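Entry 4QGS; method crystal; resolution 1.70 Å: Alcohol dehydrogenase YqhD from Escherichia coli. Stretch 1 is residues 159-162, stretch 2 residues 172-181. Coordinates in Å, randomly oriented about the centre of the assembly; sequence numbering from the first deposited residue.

Stretch 1 (159-162) AGAV
Stretch 2 172-181: QAFHSAHVQP

How are the two stretches held in register? They run antiparallel, with Ala161 and Val162 in one strand and Gln172 to Phe174 in the other. Ala161 and Phe174 form a hydrogen-bonded pair, their CA atoms 5.5 Å apart: Phe174 N donates to Ala161 O at 3.0 Å, and Ala161 N returns a weak bond to Phe174 O at 3.1 Å, its N-H...O angle only 129°. The next pair, Val162 and Ala173, is non-hydrogen-bonded, and its CA atoms lie closer, at 4.2 Å. Here CA-H...O contacts supplement the ladder: Ala173 CA lies 3.1 Å from Ala161 O, and Val162 CA 3.1 Å from Gln172 O. All these residues have extended backbones, from -154/134 (phi/psi) at Ala161 and -116/105 at Val162 to -113/159 at Ala173 and -153/147 at Phe174.

What does Ala161 pack against? Its side chain shares a face of the sheet with that of Phe174, whose chi1 of 72° (p) and chi2 of 96° bring the end of the side chain nearer to the other stretch, so that Phe174 CE2 comes within 3.3 Å of Ala161 CB. The approach to the ring is oblique. Val162 and Ala173 point to the other face, where Val162, with chi1 t, sets CG2 4.2 Å from Ala173 CB, a looser apolar contact.

Why does Ala159, a small residue, have the most surface covered? Its CA-to-CB bond points toward the second stretch, which bends around it beyond the strand. Ala159 CB lies 3.0 Å from Ser176 O, a tight approach, and 4.3 Å from Val179 CG2, while Val179 has chi1 m. The same Ser176 O accepts a hydrogen bond from Val179 N at 3.0 Å, which closes the turn through Ala177 (-57/-8) and His178 (-104/-22). Gln180 then reaches back with chi1 m, chi2 -147° and chi3 68°; its OE1 accepts a weak hydrogen bond from Ala159 N at 3.2 Å. On the way its CG passes 3.4 Å from Ala159 CB. The CA atoms of Ala159 and His175 are 4.3 Å apart, and Ala159 O lies 3.0 Å from His175 CD2 in an incompletely modelled ring.

How does the chain pass from Ala159 into the strand? Gly160 makes the link at phi/psi 138/102, where a CB would be jammed against the carbonyl O of Ala159; the backbone itself calls for glycine. Gly160 N comes within 3.2 Å of Phe174 O, but the angle is too poor for a hydrogen bond.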

# COMPACT_ATOMS: atom_id res chain seq x y z
N ALA A 159 -5.42 -0.08 -10.84
CA ALA A 159 -5.18 1.35 -11.01
C ALA A 159 -4.48 1.94 -9.80
O ALA A 159 -5.08 2.11 -8.73
CB ALA A 159 -6.48 2.08 -11.25
N GLY A 160 -3.21 2.27 -9.95
CA GLY A 160 -2.44 2.73 -8.81
C GLY A 160 -1.08 2.08 -8.88
O GLY A 160 -0.91 0.90 -8.55
N ALA A 161 -0.11 2.86 -9.34
CA ALA A 161 1.22 2.36 -9.56
C ALA A 161 2.22 3.49 -9.46
O ALA A 161 2.02 4.56 -10.02
CB ALA A 161 1.31 1.68 -10.91
N VAL A 162 3.30 3.24 -8.74
CA VAL A 162 4.30 4.27 -8.52
C VAL A 162 5.62 3.87 -9.18
O VAL A 162 6.34 3.00 -8.68
CB VAL A 162 4.49 4.54 -7.03
CG1 VAL A 162 5.18 5.86 -6.83
CG2 VAL A 162 3.15 4.54 -6.32
N GLN A 172 6.77 8.77 -9.71
CA GLN A 172 5.43 9.31 -9.85
C GLN A 172 4.37 8.21 -9.82
O GLN A 172 4.69 7.03 -9.98
CB GLN A 172 5.30 10.10 -11.15
CG GLN A 172 5.77 11.53 -11.04
CD GLN A 172 5.52 12.31 -12.31
OE1 GLN A 172 5.18 11.73 -13.34
NE2 GLN A 172 5.69 13.63 -12.24
N ALA A 173 3.12 8.60 -9.61
CA ALA A 173 2.03 7.65 -9.54
C ALA A 173 1.07 7.81 -10.72
O ALA A 173 1.04 8.85 -11.38
CB ALA A 173 1.28 7.82 -8.22
N PHE A 174 0.30 6.76 -11.00
CA PHE A 174 -0.75 6.84 -12.00
C PHE A 174 -1.88 5.85 -11.73
O PHE A 174 -1.65 4.76 -11.21
CB PHE A 174 -0.19 6.64 -13.41
CG PHE A 174 0.23 5.22 -13.72
CD1 PHE A 174 -0.62 4.36 -14.38
CD2 PHE A 174 1.49 4.77 -13.36
CE1 PHE A 174 -0.23 3.06 -14.67
CE2 PHE A 174 1.89 3.49 -13.66
CZ PHE A 174 1.03 2.63 -14.30
N HIS A 175 -3.09 6.26 -12.08
CA HIS A 175 -4.31 5.50 -11.83
C HIS A 175 -5.09 5.39 -13.13
O HIS A 175 -5.23 6.37 -13.85
CB HIS A 175 -5.15 6.20 -10.74
CD2 HIS A 175 -6.59 4.70 -9.18
CE1 HIS A 175 -8.42 4.66 -10.39
N SER A 176 -5.59 4.20 -13.43
CA SER A 176 -6.43 4.02 -14.62
C SER A 176 -7.31 2.78 -14.51
O SER A 176 -6.83 1.68 -14.25
CB SER A 176 -5.56 3.92 -15.88
OG SER A 176 -6.36 3.57 -17.00
N ALA A 177 -8.61 2.97 -14.75
CA ALA A 177 -9.58 1.88 -14.71
C ALA A 177 -9.24 0.73 -15.66
O ALA A 177 -9.89 -0.32 -15.63
CB ALA A 177 -10.97 2.41 -15.01
N HIS A 178 -8.23 0.93 -16.50
CA HIS A 178 -7.86 -0.07 -17.50
C HIS A 178 -6.61 -0.85 -17.13
O HIS A 178 -6.40 -1.95 -17.64
CB HIS A 178 -7.67 0.61 -18.86
CG HIS A 178 -8.94 1.11 -19.47
ND1 HIS A 178 -9.03 2.31 -20.13
CD2 HIS A 178 -10.18 0.56 -19.51
CE1 HIS A 178 -10.27 2.49 -20.55
NE2 HIS A 178 -10.99 1.44 -20.19
N VAL A 179 -5.78 -0.30 -16.25
CA VAL A 179 -4.56 -0.99 -15.82
C VAL A 179 -4.83 -1.79 -14.56
O VAL A 179 -3.92 -2.40 -14.00
CB VAL A 179 -3.40 -0.02 -15.56
CG1 VAL A 179 -3.20 0.89 -16.75
CG2 VAL A 179 -3.65 0.79 -14.29
N GLN A 180 -6.08 -1.77 -14.11
CA GLN A 180 -6.45 -2.59 -12.98
C GLN A 180 -6.45 -4.05 -13.39
O GLN A 180 -6.92 -4.39 -14.47
CB GLN A 180 -7.82 -2.22 -12.43
CG GLN A 180 -8.01 -0.74 -12.28
CD GLN A 180 -8.89 -0.40 -11.11
OE1 GLN A 180 -8.50 -0.60 -9.95
NE2 GLN A 180 -10.08 0.13 -11.38
N PRO A 181 -5.93 -4.92 -12.51
CA PRO A 181 -5.93 -6.35 -12.84
C PRO A 181 -7.34 -6.91 -12.98
O PRO A 181 -8.26 -6.55 -12.24
CB PRO A 181 -5.20 -6.99 -11.65
CG PRO A 181 -5.28 -6.01 -10.56
CD PRO A 181 -5.32 -4.65 -11.21